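Local coordinates for protein carboxypeptidase A (Helicoverpa armigera, PDB 1JQG) that is the proform of a zinc-dependent digestive enzyme that probably removes residues one at a time from the C-terminal end of peptide chains, at residues A[185-190]-A[381-386]; A[310-315]-A[333-338]; A[119-124]-A[226-231]; A[95-100]-A[388-393]. One frame throughout, in Å; residues are numbered along the deposited sequence.

Interaction 1: A[185-190]-A[381-386]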
loop_
_atom_site.group_PDB
_atom_site.type_symbol
_atom_site.label_atom_id
_atom_site.label_comp_id
_atom_site.label_asym_id
_atom_site.label_seq_id
_atom_site.Cartn_x
_atom_site.Cartn_y
_atom_site.Cartn_z
ATOM N N TRP A 185 0.393 3.756 -6.720
ATOM C CA TRP A 185 1.538 4.578 -7.020
ATOM C C TRP A 185 1.808 5.692 -6.055
ATOM O O TRP A 185 2.936 6.006 -5.716
ATOM C CB TRP A 185 1.427 5.190 -8.433
ATOM C CG TRP A 185 1.648 4.194 -9.532
ATOM C CD1 TRP A 185 1.772 2.834 -9.425
ATOM C CD2 TRP A 185 1.767 4.490 -10.934
ATOM N NE1 TRP A 185 1.958 2.277 -10.683
ATOM C CE2 TRP A 185 1.946 3.269 -11.613
ATOM C CE3 TRP A 185 1.723 5.688 -11.677
ATOM C CZ2 TRP A 185 2.094 3.217 -12.990
ATOM C CZ3 TRP A 185 1.873 5.614 -13.055
ATOM C CH2 TRP A 185 2.052 4.392 -13.693
ATOM N N VAL A 186 0.775 6.256 -5.458
ATOM C CA VAL A 186 0.899 7.318 -4.478
ATOM C C VAL A 186 1.604 6.888 -3.187
ATOM O O VAL A 186 1.959 7.747 -2.377
ATOM C CB VAL A 186 -0.484 7.948 -4.200
ATOM C CG1 VAL A 186 -1.409 7.116 -3.314
ATOM C CG2 VAL A 186 -0.300 9.346 -3.608
ATOM N N THR A 187 1.869 5.587 -2.982
ATOM C CA THR A 187 2.544 5.110 -1.794
ATOM C C THR A 187 4.049 5.349 -1.828
ATOM O O THR A 187 4.676 5.484 -0.728
ATOM C CB THR A 187 2.281 3.629 -1.504
ATOM O OG1 THR A 187 2.792 2.795 -2.550
ATOM C CG2 THR A 187 0.787 3.424 -1.318
ATOM N N LEU A 188 4.644 5.370 -3.015
ATOM C CA LEU A 188 6.074 5.546 -3.199
ATOM C C LEU A 188 6.572 6.911 -2.785
ATOM O O LEU A 188 7.459 7.083 -1.923
ATOM C CB LEU A 188 6.501 5.229 -4.640
ATOM C CG LEU A 188 8.016 5.340 -4.928
ATOM C CD1 LEU A 188 8.892 4.393 -4.097
ATOM C CD2 LEU A 188 8.382 5.103 -6.385
ATOM N N PRO A 189 5.915 7.999 -3.203
ATOM C CA PRO A 189 6.256 9.338 -2.736
ATOM C C PRO A 189 6.335 9.440 -1.229
ATOM O O PRO A 189 7.054 10.242 -0.604
ATOM C CB PRO A 189 5.140 10.200 -3.336
ATOM C CG PRO A 189 4.726 9.461 -4.576
ATOM C CD PRO A 189 4.784 8.016 -4.168
ATOM N N ALA A 190 5.379 8.789 -0.522
ATOM C CA ALA A 190 5.333 8.847 0.934
ATOM C C ALA A 190 6.582 8.269 1.580
ATOM O O ALA A 190 7.225 8.844 2.454
ATOM C CB ALA A 190 4.132 8.076 1.433
ATOM N N TYR A 381 -1.345 1.654 6.431
ATOM C CA TYR A 381 -1.794 2.962 6.020
ATOM C C TYR A 381 -2.557 2.886 4.717
ATOM O O TYR A 381 -2.253 2.130 3.815
ATOM C CB TYR A 381 -0.626 3.940 5.817
ATOM C CG TYR A 381 -0.252 4.782 7.014
ATOM C CD1 TYR A 381 0.134 4.238 8.210
ATOM C CD2 TYR A 381 -0.275 6.151 6.926
ATOM C CE1 TYR A 381 0.477 5.020 9.304
ATOM C CE2 TYR A 381 0.068 6.970 7.993
ATOM C CZ TYR A 381 0.447 6.398 9.177
ATOM O OH TYR A 381 0.831 7.167 10.256
ATOM N N GLU A 382 -3.610 3.677 4.630
ATOM C CA GLU A 382 -4.405 3.815 3.420
ATOM C C GLU A 382 -4.387 5.298 3.087
ATOM O O GLU A 382 -5.191 5.987 3.678
ATOM C CB GLU A 382 -5.832 3.304 3.614
ATOM C CG GLU A 382 -5.935 1.808 3.908
ATOM C CD GLU A 382 -5.639 0.960 2.673
ATOM O OE1 GLU A 382 -5.847 1.497 1.568
ATOM O OE2 GLU A 382 -5.211 -0.216 2.780
ATOM N N LEU A 383 -3.494 5.735 2.238
ATOM C CA LEU A 383 -3.393 7.098 1.774
ATOM C C LEU A 383 -4.618 7.628 1.028
ATOM O O LEU A 383 -5.439 6.861 0.589
ATOM C CB LEU A 383 -2.184 7.208 0.810
ATOM C CG LEU A 383 -0.825 6.912 1.441
ATOM C CD1 LEU A 383 0.297 7.399 0.508
ATOM C CD2 LEU A 383 -0.745 7.528 2.814
ATOM N N PRO A 384 -4.823 8.929 1.041
ATOM C CA PRO A 384 -5.984 9.588 0.490
ATOM C C PRO A 384 -6.047 9.396 -1.007
ATOM O O PRO A 384 -5.059 9.440 -1.751
ATOM C CB PRO A 384 -5.785 11.072 0.859
ATOM C CG PRO A 384 -4.893 11.065 2.060
ATOM C CD PRO A 384 -3.970 9.919 1.804
ATOM N N ALA A 385 -7.257 9.246 -1.529
ATOM C CA ALA A 385 -7.516 9.258 -2.951
ATOM C C ALA A 385 -7.710 10.724 -3.344
ATOM O O ALA A 385 -8.755 11.280 -3.033
ATOM C CB ALA A 385 -8.791 8.488 -3.234
ATOM N N TYR A 386 -6.754 11.356 -3.993
ATOM C CA TYR A 386 -6.878 12.717 -4.450
ATOM C C TYR A 386 -7.774 12.885 -5.682
ATOM O O TYR A 386 -7.581 12.291 -6.730
ATOM C CB TYR A 386 -5.497 13.318 -4.712
ATOM C CG TYR A 386 -5.546 14.760 -5.171
ATOM C CD1 TYR A 386 -5.320 15.172 -6.476
ATOM C CD2 TYR A 386 -5.839 15.737 -4.225
ATOM C CE1 TYR A 386 -5.369 16.503 -6.834
ATOM C CE2 TYR A 386 -5.889 17.079 -4.572
ATOM C CZ TYR A 386 -5.655 17.449 -5.878
ATOM O OH TYR A 386 -5.691 18.765 -6.270
#

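Interaction 2: A[310-315]-A[333-338]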
loop_
_atom_site.group_PDB
_atom_site.type_symbol
_atom_site.label_atom_id
_atom_site.label_comp_id
_atom_site.label_asym_id
_atom_site.label_seq_id
_atom_site.Cartn_x
_atom_site.Cartn_y
_atom_site.Cartn_z
ATOM N N SER A 310 -7.836 6.762 3.156
ATOM C CA SER A 310 -7.661 7.767 4.191
ATOM C C SER A 310 -7.988 7.157 5.557
ATOM O O SER A 310 -8.792 7.641 6.376
ATOM C CB SER A 310 -8.474 9.035 3.964
ATOM O OG SER A 310 -8.132 9.644 2.731
ATOM N N MET A 311 -7.306 6.077 5.877
ATOM C CA MET A 311 -7.492 5.365 7.115
ATOM C C MET A 311 -6.226 4.714 7.620
ATOM O O MET A 311 -5.296 4.460 6.861
ATOM C CB MET A 311 -8.556 4.250 7.032
ATOM C CG MET A 311 -8.666 3.554 5.701
ATOM S SD MET A 311 -10.115 2.553 5.372
ATOM C CE MET A 311 -11.285 3.623 4.619
ATOM N N ILE A 312 -6.124 4.577 8.934
ATOM C CA ILE A 312 -5.034 3.850 9.580
ATOM C C ILE A 312 -5.615 2.645 10.297
ATOM O O ILE A 312 -6.419 2.915 11.184
ATOM C CB ILE A 312 -4.324 4.770 10.600
ATOM C CG1 ILE A 312 -3.640 5.950 9.879
ATOM C CG2 ILE A 312 -3.273 4.132 11.477
ATOM C CD1 ILE A 312 -3.235 7.064 10.803
ATOM N N LEU A 313 -5.327 1.424 9.811
ATOM C CA LEU A 313 -5.938 0.210 10.384
ATOM C C LEU A 313 -4.897 -0.637 11.126
ATOM O O LEU A 313 -3.685 -0.486 10.936
ATOM C CB LEU A 313 -6.535 -0.700 9.294
ATOM C CG LEU A 313 -7.559 -0.034 8.364
ATOM C CD1 LEU A 313 -8.577 0.843 9.096
ATOM C CD2 LEU A 313 -6.914 0.871 7.317
ATOM N N TYR A 314 -5.419 -1.510 11.943
ATOM C CA TYR A 314 -4.630 -2.436 12.758
ATOM C C TYR A 314 -5.521 -3.575 13.193
ATOM O O TYR A 314 -6.667 -3.701 12.752
ATOM C CB TYR A 314 -4.119 -1.710 14.026
ATOM C CG TYR A 314 -5.277 -1.200 14.927
ATOM C CD1 TYR A 314 -5.926 -2.075 15.812
ATOM C CD2 TYR A 314 -5.692 0.143 14.867
ATOM C CE1 TYR A 314 -6.983 -1.618 16.616
ATOM C CE2 TYR A 314 -6.751 0.597 15.670
ATOM C CZ TYR A 314 -7.398 -0.285 16.541
ATOM O OH TYR A 314 -8.437 0.145 17.310
ATOM N N GLY A 315 -4.984 -4.388 14.049
ATOM C CA GLY A 315 -5.746 -5.481 14.643
ATOM C C GLY A 315 -5.158 -6.778 14.326
ATOM O O GLY A 315 -4.097 -7.093 14.848
ATOM N N VAL A 333 -4.794 7.411 16.457
ATOM C CA VAL A 333 -5.507 8.673 16.527
ATOM C C VAL A 333 -4.545 9.867 16.562
ATOM O O VAL A 333 -4.814 10.891 15.934
ATOM C CB VAL A 333 -6.422 8.748 17.771
ATOM C CG1 VAL A 333 -7.136 10.086 17.931
ATOM C CG2 VAL A 333 -7.450 7.634 17.664
ATOM N N GLN A 334 -3.412 9.676 17.215
ATOM C CA GLN A 334 -2.406 10.733 17.290
ATOM C C GLN A 334 -1.812 10.976 15.908
ATOM O O GLN A 334 -1.537 12.127 15.537
ATOM C CB GLN A 334 -1.301 10.432 18.326
ATOM C CG GLN A 334 -1.797 10.441 19.759
ATOM C CD GLN A 334 -0.757 9.994 20.761
ATOM O OE1 GLN A 334 0.449 10.061 20.488
ATOM N NE2 GLN A 334 -1.177 9.532 21.936
ATOM N N MET A 335 -1.587 9.897 15.157
ATOM C CA MET A 335 -1.007 10.034 13.822
ATOM C C MET A 335 -2.025 10.627 12.871
ATOM O O MET A 335 -1.691 11.453 12.043
ATOM C CB MET A 335 -0.528 8.693 13.222
ATOM C CG MET A 335 0.664 8.080 13.914
ATOM S SD MET A 335 1.330 6.572 13.163
ATOM C CE MET A 335 0.085 5.335 13.467
ATOM N N ALA A 336 -3.271 10.217 13.004
ATOM C CA ALA A 336 -4.366 10.731 12.197
ATOM C C ALA A 336 -4.588 12.233 12.387
ATOM O O ALA A 336 -4.688 12.986 11.416
ATOM C CB ALA A 336 -5.666 9.979 12.464
ATOM N N GLN A 337 -4.687 12.677 13.609
ATOM C CA GLN A 337 -4.834 14.092 13.933
ATOM C C GLN A 337 -3.684 14.959 13.428
ATOM O O GLN A 337 -3.927 16.109 13.092
ATOM C CB GLN A 337 -4.946 14.213 15.480
ATOM C CG GLN A 337 -6.302 13.727 15.964
ATOM C CD GLN A 337 -6.494 13.972 17.447
ATOM O OE1 GLN A 337 -5.617 13.619 18.226
ATOM N NE2 GLN A 337 -7.623 14.581 17.743
ATOM N N ALA A 338 -2.475 14.401 13.402
ATOM C CA ALA A 338 -1.302 15.116 12.887
ATOM C C ALA A 338 -1.380 15.298 11.371
ATOM O O ALA A 338 -0.981 16.356 10.894
ATOM C CB ALA A 338 0.025 14.473 13.245
#

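Interaction 3: A[119-124]-A[226-231]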
loop_
_atom_site.group_PDB
_atom_site.type_symbol
_atom_site.label_atom_id
_atom_site.label_comp_id
_atom_site.label_asym_id
_atom_site.label_seq_id
_atom_site.Cartn_x
_atom_site.Cartn_y
_atom_site.Cartn_z
ATOM N N ASP A 119 7.916 16.001 -7.980
ATOM C CA ASP A 119 7.023 16.531 -9.010
ATOM C C ASP A 119 6.743 15.522 -10.130
ATOM O O ASP A 119 6.194 15.839 -11.204
ATOM C CB ASP A 119 7.604 17.823 -9.584
ATOM C CG ASP A 119 8.952 17.592 -10.258
ATOM O OD1 ASP A 119 9.352 18.495 -10.997
ATOM O OD2 ASP A 119 9.600 16.536 -10.064
ATOM N N LYS A 120 7.116 14.254 -9.896
ATOM C CA LYS A 120 6.787 13.206 -10.847
ATOM C C LYS A 120 6.873 11.820 -10.233
ATOM O O LYS A 120 7.390 11.693 -9.134
ATOM C CB LYS A 120 7.690 13.286 -12.085
ATOM C CG LYS A 120 9.158 12.893 -11.829
ATOM C CD LYS A 120 9.881 12.792 -13.159
ATOM C CE LYS A 120 11.234 12.120 -13.011
ATOM N NZ LYS A 120 11.045 10.631 -13.164
ATOM N N ILE A 121 6.399 10.800 -10.929
ATOM C CA ILE A 121 6.407 9.428 -10.452
ATOM C C ILE A 121 7.709 8.814 -10.992
ATOM O O ILE A 121 8.047 8.946 -12.172
ATOM C CB ILE A 121 5.190 8.621 -10.921
ATOM C CG1 ILE A 121 3.860 9.181 -10.379
ATOM C CG2 ILE A 121 5.194 7.154 -10.556
ATOM C CD1 ILE A 121 3.824 9.294 -8.874
ATOM N N HIS A 122 8.418 8.108 -10.120
ATOM C CA HIS A 122 9.680 7.484 -10.489
ATOM C C HIS A 122 9.532 5.977 -10.680
ATOM O O HIS A 122 8.880 5.276 -9.904
ATOM C CB HIS A 122 10.728 7.759 -9.373
ATOM C CG HIS A 122 10.860 9.221 -9.068
ATOM N ND1 HIS A 122 11.577 10.113 -9.862
ATOM C CD2 HIS A 122 10.337 9.954 -8.053
ATOM C CE1 HIS A 122 11.484 11.328 -9.327
ATOM N NE2 HIS A 122 10.740 11.260 -8.226
ATOM N N SER A 123 10.198 5.436 -11.680
ATOM C CA SER A 123 10.138 4.020 -11.996
ATOM C C SER A 123 11.006 3.203 -11.057
ATOM O O SER A 123 11.767 3.730 -10.225
ATOM C CB SER A 123 10.585 3.779 -13.446
ATOM O OG SER A 123 11.946 4.129 -13.595
ATOM N N TYR A 124 10.910 1.866 -11.195
ATOM C CA TYR A 124 11.653 0.964 -10.330
ATOM C C TYR A 124 13.146 1.214 -10.521
ATOM O O TYR A 124 13.917 1.254 -9.552
ATOM C CB TYR A 124 11.280 -0.501 -10.653
ATOM C CG TYR A 124 12.404 -1.486 -10.302
ATOM C CD1 TYR A 124 12.689 -1.814 -8.979
ATOM C CD2 TYR A 124 13.190 -2.031 -11.309
ATOM C CE1 TYR A 124 13.730 -2.659 -8.663
ATOM C CE2 TYR A 124 14.219 -2.900 -11.006
ATOM C CZ TYR A 124 14.491 -3.213 -9.676
ATOM O OH TYR A 124 15.528 -4.055 -9.368
ATOM N N HIS A 226 5.258 -3.628 -14.522
ATOM C CA HIS A 226 4.183 -4.067 -15.370
ATOM C C HIS A 226 3.100 -2.998 -15.448
ATOM O O HIS A 226 2.472 -2.799 -16.502
ATOM C CB HIS A 226 3.599 -5.385 -14.842
ATOM C CG HIS A 226 2.570 -6.018 -15.734
ATOM N ND1 HIS A 226 1.256 -6.263 -15.341
ATOM C CD2 HIS A 226 2.671 -6.465 -17.014
ATOM C CE1 HIS A 226 0.612 -6.846 -16.339
ATOM N NE2 HIS A 226 1.427 -6.941 -17.383
ATOM N N THR A 227 2.850 -2.302 -14.346
ATOM C CA THR A 227 1.863 -1.232 -14.316
ATOM C C THR A 227 2.320 0.007 -15.092
ATOM O O THR A 227 1.473 0.813 -15.479
ATOM C CB THR A 227 1.533 -0.822 -12.869
ATOM O OG1 THR A 227 2.732 -0.395 -12.220
ATOM C CG2 THR A 227 0.943 -1.968 -12.055
ATOM N N PHE A 228 3.636 0.188 -15.254
ATOM C CA PHE A 228 4.211 1.292 -15.985
ATOM C C PHE A 228 4.049 1.189 -17.505
ATOM O O PHE A 228 3.933 2.203 -18.198
ATOM C CB PHE A 228 5.710 1.443 -15.690
ATOM C CG PHE A 228 6.003 2.606 -14.768
ATOM C CD1 PHE A 228 6.806 3.639 -15.214
ATOM C CD2 PHE A 228 5.463 2.664 -13.475
ATOM C CE1 PHE A 228 7.112 4.701 -14.391
ATOM C CE2 PHE A 228 5.739 3.746 -12.697
ATOM C CZ PHE A 228 6.564 4.748 -13.128
ATOM N N GLY A 229 4.027 -0.013 -18.039
ATOM C CA GLY A 229 3.814 -0.221 -19.443
ATOM C C GLY A 229 2.951 -1.437 -19.710
ATOM O O GLY A 229 3.424 -2.523 -20.023
ATOM N N GLY A 230 1.651 -1.274 -19.518
ATOM C CA GLY A 230 0.727 -2.397 -19.650
ATOM C C GLY A 230 -0.493 -2.252 -18.731
ATOM O O GLY A 230 -1.248 -1.253 -18.741
ATOM N N ASP A 231 -0.684 -3.289 -17.891
ATOM C CA ASP A 231 -1.799 -3.267 -16.961
ATOM C C ASP A 231 -1.588 -2.296 -15.818
ATOM O O ASP A 231 -1.117 -2.616 -14.716
ATOM C CB ASP A 231 -2.044 -4.701 -16.486
ATOM C CG ASP A 231 -3.407 -4.846 -15.846
ATOM O OD1 ASP A 231 -4.097 -5.828 -16.112
ATOM O OD2 ASP A 231 -3.751 -3.953 -15.037
#

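Interaction 4: A[95-100]-A[388-393]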
loop_
_atom_site.group_PDB
_atom_site.type_symbol
_atom_site.label_atom_id
_atom_site.label_comp_id
_atom_site.label_asym_id
_atom_site.label_seq_id
_atom_site.Cartn_x
_atom_site.Cartn_y
_atom_site.Cartn_z
ATOM N N LEU A 95 -7.204 6.734 -17.834
ATOM C CA LEU A 95 -5.850 6.210 -17.858
ATOM C C LEU A 95 -4.982 7.049 -18.789
ATOM O O LEU A 95 -3.824 7.375 -18.508
ATOM C CB LEU A 95 -5.868 4.751 -18.301
ATOM C CG LEU A 95 -6.556 3.771 -17.354
ATOM C CD1 LEU A 95 -6.719 2.374 -17.965
ATOM C CD2 LEU A 95 -5.836 3.729 -16.015
ATOM N N GLU A 96 -5.525 7.403 -19.930
ATOM C CA GLU A 96 -4.868 8.183 -20.953
ATOM C C GLU A 96 -4.564 9.602 -20.483
ATOM O O GLU A 96 -3.481 10.139 -20.728
ATOM C CB GLU A 96 -5.770 8.230 -22.179
ATOM C CG GLU A 96 -5.787 6.904 -22.939
ATOM C CD GLU A 96 -6.666 6.979 -24.180
ATOM O OE1 GLU A 96 -7.489 7.925 -24.208
ATOM O OE2 GLU A 96 -6.487 6.086 -25.033
ATOM N N LEU A 97 -5.436 10.144 -19.639
ATOM C CA LEU A 97 -5.201 11.461 -19.049
ATOM C C LEU A 97 -4.049 11.420 -18.047
ATOM O O LEU A 97 -3.249 12.367 -17.994
ATOM C CB LEU A 97 -6.493 11.968 -18.380
ATOM C CG LEU A 97 -6.324 13.300 -17.638
ATOM C CD1 LEU A 97 -6.080 14.376 -18.666
ATOM C CD2 LEU A 97 -7.495 13.585 -16.709
ATOM N N GLU A 98 -3.967 10.382 -17.219
ATOM C CA GLU A 98 -2.913 10.244 -16.231
ATOM C C GLU A 98 -1.565 10.199 -16.935
ATOM O O GLU A 98 -0.683 10.957 -16.534
ATOM C CB GLU A 98 -3.100 9.018 -15.343
ATOM C CG GLU A 98 -2.042 8.930 -14.246
ATOM C CD GLU A 98 -1.848 7.558 -13.635
ATOM O OE1 GLU A 98 -1.793 6.548 -14.359
ATOM O OE2 GLU A 98 -1.739 7.511 -12.374
ATOM N N ASP A 99 -1.479 9.414 -18.003
ATOM C CA ASP A 99 -0.286 9.345 -18.844
ATOM C C ASP A 99 0.112 10.732 -19.358
ATOM O O ASP A 99 1.258 11.162 -19.319
ATOM C CB ASP A 99 -0.481 8.421 -20.043
ATOM C CG ASP A 99 -0.762 6.999 -19.652
ATOM O OD1 ASP A 99 -0.584 6.621 -18.484
ATOM O OD2 ASP A 99 -1.186 6.286 -20.591
ATOM N N GLN A 100 -0.881 11.470 -19.828
ATOM C CA GLN A 100 -0.689 12.827 -20.331
ATOM C C GLN A 100 -0.193 13.751 -19.248
ATOM O O GLN A 100 0.780 14.456 -19.430
ATOM C CB GLN A 100 -2.008 13.340 -20.911
ATOM C CG GLN A 100 -1.913 14.666 -21.635
ATOM C CD GLN A 100 -3.239 15.061 -22.263
ATOM O OE1 GLN A 100 -3.714 16.154 -21.950
ATOM N NE2 GLN A 100 -3.811 14.213 -23.116
ATOM N N ASN A 388 -9.894 15.386 -8.593
ATOM C CA ASN A 388 -9.671 16.543 -9.447
ATOM C C ASN A 388 -10.856 16.771 -10.378
ATOM O O ASN A 388 -11.913 16.198 -10.125
ATOM C CB ASN A 388 -8.383 16.374 -10.258
ATOM C CG ASN A 388 -8.484 15.289 -11.304
ATOM O OD1 ASN A 388 -8.657 14.110 -11.043
ATOM N ND2 ASN A 388 -8.394 15.678 -12.567
ATOM N N SER A 389 -10.634 17.511 -11.455
ATOM C CA SER A 389 -11.676 17.860 -12.406
ATOM C C SER A 389 -12.270 16.613 -13.040
ATOM O O SER A 389 -13.481 16.541 -13.236
ATOM C CB SER A 389 -11.131 18.811 -13.479
ATOM O OG SER A 389 -10.692 20.045 -12.971
ATOM N N VAL A 390 -11.410 15.674 -13.442
ATOM C CA VAL A 390 -11.858 14.457 -14.108
ATOM C C VAL A 390 -12.182 13.303 -13.169
ATOM O O VAL A 390 -13.355 12.925 -13.048
ATOM C CB VAL A 390 -10.829 14.030 -15.163
ATOM C CG1 VAL A 390 -11.141 12.733 -15.873
ATOM C CG2 VAL A 390 -10.721 15.213 -16.129
ATOM N N TRP A 391 -11.178 12.690 -12.545
ATOM C CA TRP A 391 -11.435 11.551 -11.682
ATOM C C TRP A 391 -11.744 11.917 -10.232
ATOM O O TRP A 391 -11.423 12.982 -9.704
ATOM C CB TRP A 391 -10.306 10.537 -11.835
ATOM C CG TRP A 391 -8.972 10.975 -11.340
ATOM C CD1 TRP A 391 -8.582 11.277 -10.052
ATOM C CD2 TRP A 391 -7.808 11.154 -12.178
ATOM N NE1 TRP A 391 -7.243 11.632 -10.068
ATOM C CE2 TRP A 391 -6.751 11.561 -11.345
ATOM C CE3 TRP A 391 -7.578 11.042 -13.546
ATOM C CZ2 TRP A 391 -5.489 11.816 -11.843
ATOM C CZ3 TRP A 391 -6.307 11.270 -14.017
ATOM C CH2 TRP A 391 -5.273 11.642 -13.181
ATOM N N PHE A 392 -12.374 10.970 -9.525
ATOM C CA PHE A 392 -12.663 11.113 -8.106
ATOM C C PHE A 392 -11.735 10.240 -7.278
ATOM O O PHE A 392 -10.601 10.615 -6.983
ATOM C CB PHE A 392 -14.130 10.764 -7.842
ATOM C CG PHE A 392 -15.072 11.418 -8.820
ATOM C CD1 PHE A 392 -15.833 10.656 -9.687
ATOM C CD2 PHE A 392 -15.185 12.805 -8.873
ATOM C CE1 PHE A 392 -16.691 11.257 -10.589
ATOM C CE2 PHE A 392 -16.043 13.413 -9.773
ATOM C CZ PHE A 392 -16.796 12.635 -10.629
ATOM N N ASP A 393 -12.256 9.127 -6.789
ATOM C CA ASP A 393 -11.501 8.227 -5.928
ATOM C C ASP A 393 -10.934 7.129 -6.826
ATOM O O ASP A 393 -11.673 6.662 -7.697
ATOM C CB ASP A 393 -12.342 7.615 -4.817
ATOM C CG ASP A 393 -13.010 8.675 -3.955
ATOM O OD1 ASP A 393 -12.349 9.286 -3.087
ATOM O OD2 ASP A 393 -14.232 8.900 -4.168
#

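Interaction 1: A[185-190]-A[381-386]
Leu383 puts one methyl, CD1, onto the first turn of helix 187-200, and nearly all of the contact runs through that carbon. It sits 3.9 Å from Thr187 CA and 4.0 Å from Ala190 CB, three residues further along the same face of the helix. Val186 closes the other side: its CG1 lies 4.2 Å from Leu383 CD1 and as far from Leu383 CB, the two side chains crossing obliquely. Leu383 CD1 also comes within 3.3 Å of Val186 O, the closest atom it meets here. The torsions explain the reach: in Leu383, CG stands anti to the carbonyl carbon (chi1 -63°) and the chain is extended at chi2 (-165°), which carries CD1 out to the helix.

Next outward, Thr187 points its hydroxyl elsewhere; OG1 is hydrogen-bonded to Glu184 O, and Glu184 is a zinc ligand together with His181 and His306. On the strand side, backbone hydrogen bonds to His306 and Gly309 fix Leu383, while Thr409 of helix 402-421 touches its side chain. Glu382, the predicted proton donor/acceptor, precedes Leu383; it faces away from the helix at its CB, and its side chain touches His306, Met311 and Leu313. No hydrogen bond links the two segments, so the start of the helix that follows the zinc ligands His181 and Glu184 in sequence and the end of the strand bearing Glu382 are held here by van der Waals packing.

Interaction 2: A[310-315]-A[333-338]
Ile312 carries CG1 anti to its carbonyl carbon (chi1 -65°) and keeps the chain extended at chi2 (165°), which sends CD1 straight out from strand 311-314 to the backbone of helix 325-340. There the methyl settles between two successive residues, 3.8 Å from Ala336 N, 4.0 Å from Met335 CB and 4.1 Å from Ala336 CB. Met335 answers with a chain that is straight through chi2 but bent at chi3 (-70°), and this bend brings its methyl CE back to 4.1 Å from Ile312 CG2. The isoleucine is thus met on both branches, with the methionine side chain lying across it.

Strand and helix are the first two elements of a beta-alpha-beta crossover completed by strand 351-354, and Ile312 packs where the helix lies against the sheet. All three touching residues are buried. Ala336, with its small side chain, lets the helix backbone itself serve as part of the surface that receives Ile312 CD1. Tyr350, just before strand 351-354, touches both Ile312 and Ala336, while Met335 also rests on Tyr381 of the adjoining strand 377-383. At the start of the strand, Ser310 and Met311 face Glu382 in a G1 beta bulge.

Interaction 3: A[119-124]-A[226-231]
Phe228 reaches from the last turn of helix 221-228 to the segment 119-124 and sets the outer end of its ring between Ile121 and Ser123. Its chi1 of -105° lies well off a staggered value, and with it the ring extends toward the loop with CE1, CZ and CE2 leading. Ile121 comes to the ring edge, near the ring plane: CG2 is 3.8 Å from Phe228 CZ and 4.1 Å from Phe228 CE2. This branch is anti to the backbone N of Ile121, whereas the other, CG1 and CD1, leads away from the phenyl group.

Ser123 approaches the ring obliquely and with carbon, not oxygen. Its CB is 3.7 Å from Phe228 CE1, and its CA lies 3.8 Å from Phe228 CZ. The hydroxyl is tucked between the backbone N and the carbonyl carbon (chi1 65°). Ser123 occupies the N-cap position of helix 124-137, and its backbone N is hydrogen-bonded to Glu126 OE2. His122 adds its carbonyl O, also oblique to the ring and 4.0 Å from Phe228 CZ; that oxygen accepts a hydrogen bond from Tyr224 OH, one turn before Phe228.

Beyond the two segments, Ile121 also touches Leu102 of helix 92-108, and Phe228 meets the ring of Trp185, the planes inclined at about 40°. The contact lies where the loop joining helix 92-108 to helix 124-137 passes the C-terminal end of helix 221-228, close to the residues that lead into helix 187-200.

Interaction 4: A[95-100]-A[388-393]
Leu97 and Val390 meet tip to tip, with Leu97 CD2 3.7 Å from Val390 CG2 and 3.8 Å from Val390 CG1. The same leucine methyl also touches Trp391 CZ3 (3.7 Å), meeting valine and indole at roughly right angles; CG anti to the backbone N (chi1 176°) directs it there. One residue on, Glu98 lays its CB 4.0 Å from Trp391 CH2. Both residues approach the indole obliquely, and the six-membered ring does all the touching.

This is an interface between two parts of the proenzyme: helix 92-108, which belongs at least in part to the activation peptide, rests on a loop of the carboxypeptidase domain between strand 377-383 and helix 402-421. The packing is firm around the buried Trp391 and Glu98, whose extended chain leads away from the ring to a salt bridge with Arg232 and a hydrogen bond from Val397 N. Replacing Trp391 by an alanine would probably leave a gap beneath Leu97 and Glu98 and strip the helix of its main apolar support from this loop. At the other edge Val390 is exposed, and Leu97 is partly so, which makes the Leu97–Val390 pair the more exposed side of the contact.

In the fold
From the N terminus, helix 92-108 opens interaction 4, whose partner loop comes almost 290 residues later; the other three interactions all fall within this span. The segment 119-124 opens interaction 3, and before it closes at 226-231, the segment 185-190 has opened interaction 1, so these two cross. Interaction 2 opens and closes within interaction 1, after interaction 3 has closed. Interactions 1 and 2 meet on the neighbouring strands 377-383 and 311-314 of the mixed sheet, whereas Trp185 joins interaction 1 to interaction 3. Interactions 2 and 3 lie about 28 Å apart between centres. Interaction 4 closes last, bringing helix 92-108 to the loop before helix 402-421.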